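Local coordinates for oxysterol-binding protein homolog 1 (Saccharomyces cerevisiae, PDB 5H28) that transfers sterols and other lipids between membranes without vesicles, its ankyrin-repeat domain, to which this chain belongs, targeting it to the nucleus-vacuole junction through NVJ1, at residues 221-233 and 240-252. Numbering follows the deposited sequence.
Sequences LPIELVRKVNEND and IAIDIELKKLLER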
ATOM      1  N   LEU A 221     -11.092  23.624 -11.327  1.00  8.93           N
ATOM      2  CA  LEU A 221      -9.743  23.156 -11.612  1.00  9.10           C
ATOM      3  C   LEU A 221      -8.851  23.916 -10.641  1.00  8.75           C
ATOM      4  O   LEU A 221      -9.204  25.011 -10.203  1.00  9.34           O
ATOM      5  CB  LEU A 221      -9.322  23.519 -13.038  1.00  9.37           C
ATOM      6  CG  LEU A 221     -10.022  22.860 -14.226  1.00 10.22           C
ATOM      7  CD1 LEU A 221      -9.592  23.551 -15.511  1.00 11.61           C
ATOM      8  CD2 LEU A 221      -9.678  21.379 -14.269  1.00  8.76           C
ATOM      9  N   PRO A 222      -7.689  23.354 -10.287  1.00  7.77           N
ATOM     10  CA  PRO A 222      -6.794  24.053  -9.363  1.00  8.49           C
ATOM     11  C   PRO A 222      -6.452  25.476  -9.828  1.00  9.33           C
ATOM     12  O   PRO A 222      -6.429  26.412  -9.027  1.00  9.30           O
ATOM     13  CB  PRO A 222      -5.564  23.150  -9.328  1.00  9.15           C
ATOM     14  CG  PRO A 222      -6.149  21.783  -9.505  1.00  8.94           C
ATOM     15  CD  PRO A 222      -7.183  22.001 -10.594  1.00  8.72           C
ATOM     16  N   ILE A 223      -6.207  25.643 -11.125  1.00  8.46           N
ATOM     17  CA  ILE A 223      -5.845  26.951 -11.664  1.00 10.53           C
ATOM     18  C   ILE A 223      -6.940  28.008 -11.492  1.00 10.26           C
ATOM     19  O   ILE A 223      -6.653  29.203 -11.390  1.00 12.41           O
ATOM     20  CB  ILE A 223      -5.463  26.839 -13.164  1.00 10.92           C
ATOM     21  CG1 ILE A 223      -4.782  28.126 -13.632  1.00 15.12           C
ATOM     22  CG2 ILE A 223      -6.706  26.568 -14.002  1.00 11.70           C
ATOM     23  CD1 ILE A 223      -4.148  28.012 -15.002  1.00 18.42           C
ATOM     24  N   GLU A 224      -8.192  27.569 -11.446  1.00 10.33           N
ATOM     25  CA  GLU A 224      -9.305  28.495 -11.296  1.00 10.89           C
ATOM     26  C   GLU A 224      -9.462  28.969  -9.855  1.00 11.22           C
ATOM     27  O   GLU A 224     -10.291  29.829  -9.564  1.00 11.75           O
ATOM     28  CB  GLU A 224     -10.597  27.834 -11.786  1.00 12.38           C
ATOM     29  CG  GLU A 224     -10.490  27.308 -13.210  1.00 13.93           C
ATOM     30  CD  GLU A 224     -11.744  26.592 -13.672  1.00 14.55           C
ATOM     31  OE1 GLU A 224     -12.265  25.748 -12.912  1.00 12.44           O
ATOM     32  OE2 GLU A 224     -12.202  26.865 -14.803  1.00 16.47           O
ATOM     33  N   LEU A 225      -8.654  28.414  -8.956  1.00 10.67           N
ATOM     34  CA  LEU A 225      -8.705  28.785  -7.546  1.00 11.94           C
ATOM     35  C   LEU A 225      -7.590  29.760  -7.175  1.00 11.87           C
ATOM     36  O   LEU A 225      -7.451  30.162  -6.016  1.00 12.42           O
ATOM     37  CB  LEU A 225      -8.636  27.527  -6.679  1.00 12.67           C
ATOM     38  CG  LEU A 225      -9.828  26.582  -6.879  1.00 13.01           C
ATOM     39  CD1 LEU A 225      -9.630  25.317  -6.055  1.00 15.47           C
ATOM     40  CD2 LEU A 225     -11.120  27.287  -6.479  1.00 15.34           C
ATOM     41  N   VAL A 226      -6.787  30.127  -8.168  1.00 12.06           N
ATOM     42  CA  VAL A 226      -5.712  31.089  -7.969  1.00 12.97           C
ATOM     43  C   VAL A 226      -6.373  32.465  -8.002  1.00 14.66           C
ATOM     44  O   VAL A 226      -7.374  32.652  -8.699  1.00 13.97           O
ATOM     45  CB  VAL A 226      -4.670  31.009  -9.112  1.00 12.34           C
ATOM     46  CG1 VAL A 226      -3.638  32.115  -8.963  1.00 14.94           C
ATOM     47  CG2 VAL A 226      -3.984  29.653  -9.100  1.00 12.30           C
ATOM     48  N   ARG A 227      -5.838  33.414  -7.238  1.00 15.40           N
ATOM     49  CA  ARG A 227      -6.390  34.767  -7.227  1.00 18.22           C
ATOM     50  C   ARG A 227      -6.425  35.293  -8.654  1.00 18.91           C
ATOM     51  O   ARG A 227      -5.488  35.084  -9.423  1.00 17.99           O
ATOM     52  CB  ARG A 227      -5.531  35.711  -6.383  1.00 19.97           C
ATOM     53  CG  ARG A 227      -5.653  35.550  -4.881  1.00 23.19           C
ATOM     54  CD  ARG A 227      -5.071  36.781  -4.196  1.00 24.53           C
ATOM     55  NE  ARG A 227      -5.864  37.977  -4.479  1.00 25.88           N
ATOM     56  CZ  ARG A 227      -5.430  39.225  -4.326  1.00 26.96           C
ATOM     57  NH1 ARG A 227      -4.198  39.457  -3.893  1.00 26.98           N
ATOM     58  NH2 ARG A 227      -6.233  40.246  -4.599  1.00 27.29           N
ATOM     59  N   LYS A 228      -7.507  35.977  -9.007  1.00 19.90           N
ATOM     60  CA  LYS A 228      -7.649  36.523 -10.349  1.00 23.75           C
ATOM     61  C   LYS A 228      -6.729  37.724 -10.550  1.00 26.28           C
ATOM     62  O   LYS A 228      -7.132  38.862 -10.312  1.00 28.47           O
ATOM     63  CB  LYS A 228      -9.098  36.950 -10.595  1.00 24.58           C
ATOM     64  CG  LYS A 228     -10.140  35.866 -10.350  1.00 27.14           C
ATOM     65  CD  LYS A 228      -9.916  34.644 -11.228  1.00 28.51           C
ATOM     66  CE  LYS A 228     -11.124  33.718 -11.190  1.00 29.32           C
ATOM     67  NZ  LYS A 228     -11.523  33.369  -9.799  1.00 31.26           N
ATOM     68  N   VAL A 229      -5.497  37.474 -10.980  1.00 27.08           N
ATOM     69  CA  VAL A 229      -4.556  38.564 -11.208  1.00 29.43           C
ATOM     70  C   VAL A 229      -4.088  38.583 -12.664  1.00 29.20           C
ATOM     71  O   VAL A 229      -4.041  37.545 -13.325  1.00 29.66           O
ATOM     72  CB  VAL A 229      -3.340  38.463 -10.263  1.00 30.03           C
ATOM     73  CG1 VAL A 229      -2.372  37.397 -10.750  1.00 30.63           C
ATOM     74  CG2 VAL A 229      -2.671  39.814 -10.157  1.00 31.58           C
ATOM     75  N   ASN A 230      -3.737  39.770 -13.152  1.00 29.59           N
ATOM     76  CA  ASN A 230      -3.317  39.958 -14.539  1.00 28.85           C
ATOM     77  C   ASN A 230      -1.869  39.619 -14.904  1.00 26.33           C
ATOM     78  O   ASN A 230      -1.619  38.841 -15.824  1.00 26.62           O
ATOM     79  CB  ASN A 230      -3.589  41.408 -14.960  1.00 31.34           C
ATOM     80  CG  ASN A 230      -5.045  41.807 -14.791  1.00 34.52           C
ATOM     81  OD1 ASN A 230      -5.414  42.959 -15.031  1.00 37.18           O
ATOM     82  ND2 ASN A 230      -5.878  40.859 -14.382  1.00 35.61           N
ATOM     83  N   GLU A 231      -0.927  40.212 -14.182  1.00 23.49           N
ATOM     84  CA  GLU A 231       0.500  40.040 -14.449  1.00 19.86           C
ATOM     85  C   GLU A 231       1.041  38.610 -14.543  1.00 20.33           C
ATOM     86  O   GLU A 231       0.536  37.691 -13.896  1.00 21.60           O
ATOM     87  CB  GLU A 231       1.297  40.836 -13.414  1.00 18.69           C
ATOM     88  CG  GLU A 231       0.742  42.242 -13.164  1.00 16.63           C
ATOM     89  CD  GLU A 231       0.360  42.978 -14.445  1.00 16.65           C
ATOM     90  OE1 GLU A 231       1.147  42.942 -15.411  1.00 16.06           O
ATOM     91  OE2 GLU A 231      -0.725  43.600 -14.484  1.00 16.87           O
ATOM     92  N   ASN A 232       2.083  38.441 -15.358  1.00 19.74           N
ATOM     93  CA  ASN A 232       2.717  37.137 -15.570  1.00 20.56           C
ATOM     94  C   ASN A 232       4.180  37.108 -15.133  1.00 19.35           C
ATOM     95  O   ASN A 232       4.843  36.079 -15.242  1.00 20.17           O
ATOM     96  CB  ASN A 232       2.644  36.742 -17.047  1.00 24.29           C
ATOM     97  CG  ASN A 232       1.223  36.596 -17.548  1.00 26.77           C
ATOM     98  OD1 ASN A 232       0.427  35.844 -16.983  1.00 29.51           O
ATOM     99  ND2 ASN A 232       0.897  37.311 -18.619  1.00 29.42           N
ATOM    100  N   ASP A 233       4.682  38.237 -14.644  1.00 16.08           N
ATOM    101  CA  ASP A 233       6.069  38.338 -14.201  1.00 15.99           C
ATOM    102  C   ASP A 233       6.142  38.905 -12.786  1.00 14.94           C
ATOM    103  O   ASP A 233       5.499  39.906 -12.481  1.00 13.94           O
ATOM    104  CB  ASP A 233       6.851  39.216 -15.188  1.00 16.50           C
ATOM    105  CG  ASP A 233       8.151  39.747 -14.617  1.00 19.86           C
ATOM    106  OD1 ASP A 233       8.910  38.976 -14.003  1.00 18.29           O
ATOM    107  OD2 ASP A 233       8.422  40.953 -14.801  1.00 25.56           O
ATOM    108  N   ILE A 240       1.764  40.503  -5.302  1.00  7.82           N
ATOM    109  CA  ILE A 240       0.992  39.407  -5.886  1.00  8.86           C
ATOM    110  C   ILE A 240       1.951  38.345  -6.419  1.00  9.46           C
ATOM    111  O   ILE A 240       1.569  37.498  -7.227  1.00  8.50           O
ATOM    112  CB  ILE A 240       0.077  39.874  -7.045  1.00  8.84           C
ATOM    113  CG1 ILE A 240       0.897  40.618  -8.101  1.00  8.68           C
ATOM    114  CG2 ILE A 240      -1.044  40.750  -6.502  1.00 11.48           C
ATOM    115  CD1 ILE A 240       0.118  40.925  -9.362  1.00 10.16           C
ATOM    116  N   ALA A 241       3.194  38.383  -5.943  1.00  9.33           N
ATOM    117  CA  ALA A 241       4.218  37.437  -6.379  1.00  8.99           C
ATOM    118  C   ALA A 241       3.847  35.974  -6.150  1.00  8.68           C
ATOM    119  O   ALA A 241       4.081  35.133  -7.016  1.00  9.44           O
ATOM    120  CB  ALA A 241       5.543  37.750  -5.691  1.00 11.34           C
ATOM    121  N   ILE A 242       3.274  35.667  -4.992  1.00  8.54           N
ATOM    122  CA  ILE A 242       2.889  34.292  -4.688  1.00  9.22           C
ATOM    123  C   ILE A 242       1.828  33.789  -5.661  1.00  9.42           C
ATOM    124  O   ILE A 242       1.885  32.649  -6.119  1.00 10.30           O
ATOM    125  CB  ILE A 242       2.357  34.168  -3.241  1.00 10.96           C
ATOM    126  CG1 ILE A 242       3.515  34.336  -2.255  1.00 13.10           C
ATOM    127  CG2 ILE A 242       1.671  32.818  -3.039  1.00 12.38           C
ATOM    128  CD1 ILE A 242       3.093  34.310  -0.801  1.00 15.26           C
ATOM    129  N   ASP A 243       0.872  34.649  -5.984  1.00  9.39           N
ATOM    130  CA  ASP A 243      -0.202  34.292  -6.900  1.00  9.52           C
ATOM    131  C   ASP A 243       0.353  34.063  -8.299  1.00  9.23           C
ATOM    132  O   ASP A 243      -0.077  33.152  -9.009  1.00  8.88           O
ATOM    133  CB  ASP A 243      -1.242  35.402  -6.892  1.00 12.35           C
ATOM    134  CG  ASP A 243      -1.711  35.725  -5.488  1.00 15.55           C
ATOM    135  OD1 ASP A 243      -2.441  34.899  -4.903  1.00 14.65           O
ATOM    136  OD2 ASP A 243      -1.325  36.789  -4.959  1.00 20.48           O
ATOM    137  N   ILE A 244       1.312  34.890  -8.694  1.00  9.30           N
ATOM    138  CA  ILE A 244       1.927  34.734 -10.001  1.00  9.33           C
ATOM    139  C   ILE A 244       2.694  33.413 -10.032  1.00  9.83           C
ATOM    140  O   ILE A 244       2.619  32.667 -11.008  1.00 10.90           O
ATOM    141  CB  ILE A 244       2.889  35.907 -10.308  1.00  8.30           C
ATOM    142  CG1 ILE A 244       2.083  37.197 -10.482  1.00  8.62           C
ATOM    143  CG2 ILE A 244       3.695  35.610 -11.563  1.00 10.18           C
ATOM    144  CD1 ILE A 244       2.933  38.439 -10.648  1.00 10.52           C
ATOM    145  N   GLU A 245       3.424  33.123  -8.957  1.00  9.67           N
ATOM    146  CA  GLU A 245       4.195  31.887  -8.864  1.00 10.86           C
ATOM    147  C   GLU A 245       3.264  30.684  -8.968  1.00 11.53           C
ATOM    148  O   GLU A 245       3.545  29.720  -9.682  1.00 12.30           O
ATOM    149  CB  GLU A 245       4.947  31.829  -7.529  1.00 12.48           C
ATOM    150  CG  GLU A 245       5.936  30.669  -7.424  1.00 14.53           C
ATOM    151  CD  GLU A 245       6.558  30.525  -6.042  1.00 16.39           C
ATOM    152  OE1 GLU A 245       6.676  31.537  -5.323  1.00 19.04           O
ATOM    153  OE2 GLU A 245       6.945  29.394  -5.682  1.00 18.11           O
ATOM    154  N   LEU A 246       2.148  30.755  -8.255  1.00 11.51           N
ATOM    155  CA  LEU A 246       1.169  29.679  -8.241  1.00 11.05           C
ATOM    156  C   LEU A 246       0.550  29.462  -9.625  1.00 11.30           C
ATOM    157  O   LEU A 246       0.366  28.324 -10.064  1.00 11.76           O
ATOM    158  CB  LEU A 246       0.085  29.996  -7.210  1.00 13.79           C
ATOM    159  CG  LEU A 246      -0.860  28.865  -6.812  1.00 16.28           C
ATOM    160  CD1 LEU A 246      -0.056  27.650  -6.378  1.00 16.74           C
ATOM    161  CD2 LEU A 246      -1.765  29.337  -5.684  1.00 17.75           C
ATOM    162  N   LYS A 247       0.226  30.555 -10.307  1.00 10.34           N
ATOM    163  CA  LYS A 247      -0.357  30.469 -11.641  1.00 10.59           C
ATOM    164  C   LYS A 247       0.647  29.832 -12.595  1.00 12.18           C
ATOM    165  O   LYS A 247       0.301  28.935 -13.368  1.00 12.15           O
ATOM    166  CB  LYS A 247      -0.741  31.867 -12.139  1.00 12.98           C
ATOM    167  CG  LYS A 247      -1.396  31.888 -13.511  1.00 17.82           C
ATOM    168  CD  LYS A 247      -1.821  33.295 -13.892  1.00 22.38           C
ATOM    169  CE  LYS A 247      -2.534  33.320 -15.235  1.00 25.48           C
ATOM    170  NZ  LYS A 247      -2.988  34.692 -15.602  1.00 27.31           N
ATOM    171  N   LYS A 248       1.894  30.291 -12.533  1.00 12.67           N
ATOM    172  CA  LYS A 248       2.949  29.758 -13.386  1.00 13.79           C
ATOM    173  C   LYS A 248       3.179  28.272 -13.122  1.00 12.97           C
ATOM    174  O   LYS A 248       3.382  27.495 -14.055  1.00 12.66           O
ATOM    175  CB  LYS A 248       4.248  30.536 -13.161  1.00 16.49           C
ATOM    176  CG  LYS A 248       4.201  31.968 -13.667  1.00 21.39           C
ATOM    177  CD  LYS A 248       4.076  31.995 -15.184  1.00 25.36           C
ATOM    178  CE  LYS A 248       3.915  33.408 -15.711  1.00 27.31           C
ATOM    179  NZ  LYS A 248       2.645  34.033 -15.249  1.00 30.66           N
ATOM    180  N   LEU A 249       3.151  27.885 -11.851  1.00 11.86           N
ATOM    181  CA  LEU A 249       3.347  26.489 -11.465  1.00 12.01           C
ATOM    182  C   LEU A 249       2.270  25.594 -12.067  1.00 11.39           C
ATOM    183  O   LEU A 249       2.563  24.557 -12.662  1.00 11.97           O
ATOM    184  CB  LEU A 249       3.318  26.349  -9.940  1.00 11.60           C
ATOM    185  CG  LEU A 249       3.210  24.918  -9.403  1.00 11.14           C
ATOM    186  CD1 LEU A 249       4.454  24.126  -9.774  1.00 14.57           C
ATOM    187  CD2 LEU A 249       3.030  24.950  -7.895  1.00 11.93           C
ATOM    188  N   LEU A 250       1.017  25.997 -11.910  1.00 11.19           N
ATOM    189  CA  LEU A 250      -0.086  25.210 -12.433  1.00 10.67           C
ATOM    190  C   LEU A 250      -0.127  25.186 -13.959  1.00 11.56           C
ATOM    191  O   LEU A 250      -0.530  24.186 -14.553  1.00 10.96           O
ATOM    192  CB  LEU A 250      -1.407  25.722 -11.855  1.00  9.86           C
ATOM    193  CG  LEU A 250      -1.493  25.512 -10.339  1.00 10.97           C
ATOM    194  CD1 LEU A 250      -2.700  26.236  -9.777  1.00  9.53           C
ATOM    195  CD2 LEU A 250      -1.569  24.019 -10.034  1.00 12.04           C
ATOM    196  N   GLU A 251       0.291  26.274 -14.600  1.00 11.80           N
ATOM    197  CA  GLU A 251       0.302  26.310 -16.060  1.00 12.02           C
ATOM    198  C   GLU A 251       1.353  25.336 -16.578  1.00 12.15           C
ATOM    199  O   GLU A 251       1.117  24.604 -17.542  1.00 12.36           O
ATOM    200  CB  GLU A 251       0.584  27.731 -16.558  1.00 12.67           C
ATOM    201  CG  GLU A 251      -0.611  28.660 -16.400  1.00 15.37           C
ATOM    202  CD  GLU A 251      -0.303  30.106 -16.733  1.00 18.57           C
ATOM    203  OE1 GLU A 251      -1.258  30.910 -16.787  1.00 21.22           O
ATOM    204  OE2 GLU A 251       0.885  30.444 -16.933  1.00 19.92           O
ATOM    205  N   ARG A 252       2.509  25.328 -15.923  1.00 12.65           N
ATOM    206  CA  ARG A 252       3.605  24.436 -16.287  1.00 14.07           C
ATOM    207  C   ARG A 252       3.187  22.988 -16.049  1.00 14.33           C
ATOM    208  O   ARG A 252       3.415  22.116 -16.891  1.00 14.55           O
ATOM    209  CB  ARG A 252       4.845  24.755 -15.444  1.00 16.93           C
ATOM    210  CG  ARG A 252       6.007  23.796 -15.655  1.00 20.95           C
ATOM    211  CD  ARG A 252       7.197  24.148 -14.769  1.00 25.55           C
ATOM    212  NE  ARG A 252       8.290  23.192 -14.938  1.00 29.77           N
ATOM    213  CZ  ARG A 252       9.465  23.270 -14.321  1.00 31.05           C
ATOM    214  NH1 ARG A 252      10.391  22.346 -14.545  1.00 33.21           N
ATOM    215  NH2 ARG A 252       9.719  24.267 -13.484  1.00 32.14           N
TER
HETATM  216  O   HOH W   1      -3.671  32.724  -5.653  1.00 16.90           O
HETATM  217  O   HOH W   2      -1.663  38.613  -3.140  1.00 37.48           O
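V226 and D243 show how a loop can be fastened to a helix by a small apolar core beside a water-bridged charge. V226 divides its two methyls: CG2 packs against CG of L246 and lies 3.7 Å from L250 CD1, while CG1, anti to the backbone N (chi1 174°), rests against the backbone O of D243. L250 CD1 also packs against CA of I223, and CD2 turns to the ring of P222. E251 CG meets I223 CD1 at 3.9 Å.

R227, which follows V226, brings the polar part. Its aliphatic chain passes over the D243 carboxylate, with CG 3.3 Å from OD1, and the bend at chi3 (66°) carries its guanidinium round to the other oxygen. The two flat groups stand 85° apart, and NH1 stays 4.1 Å from D243 OD2, beyond salt-bridge range. Two waters make the link instead: one accepts from R227 N and donates to OD1, the other, in the guanidinium plane at its edge, accepts from NH1 and donates to OD2. R197 salt-bridges OD1. Farther along, I244 CD1 comes to 3.5 Å from D233 O.

P222 and L246 continue the apolar layer onto helix 189-196, within the predicted third ankyrin repeat. Buried D243, with both oxygens hydrogen-bonded and positive groups nearby, is probably ionised and coupled to R227 through water, while direct apolar packing makes up much of the remaining join.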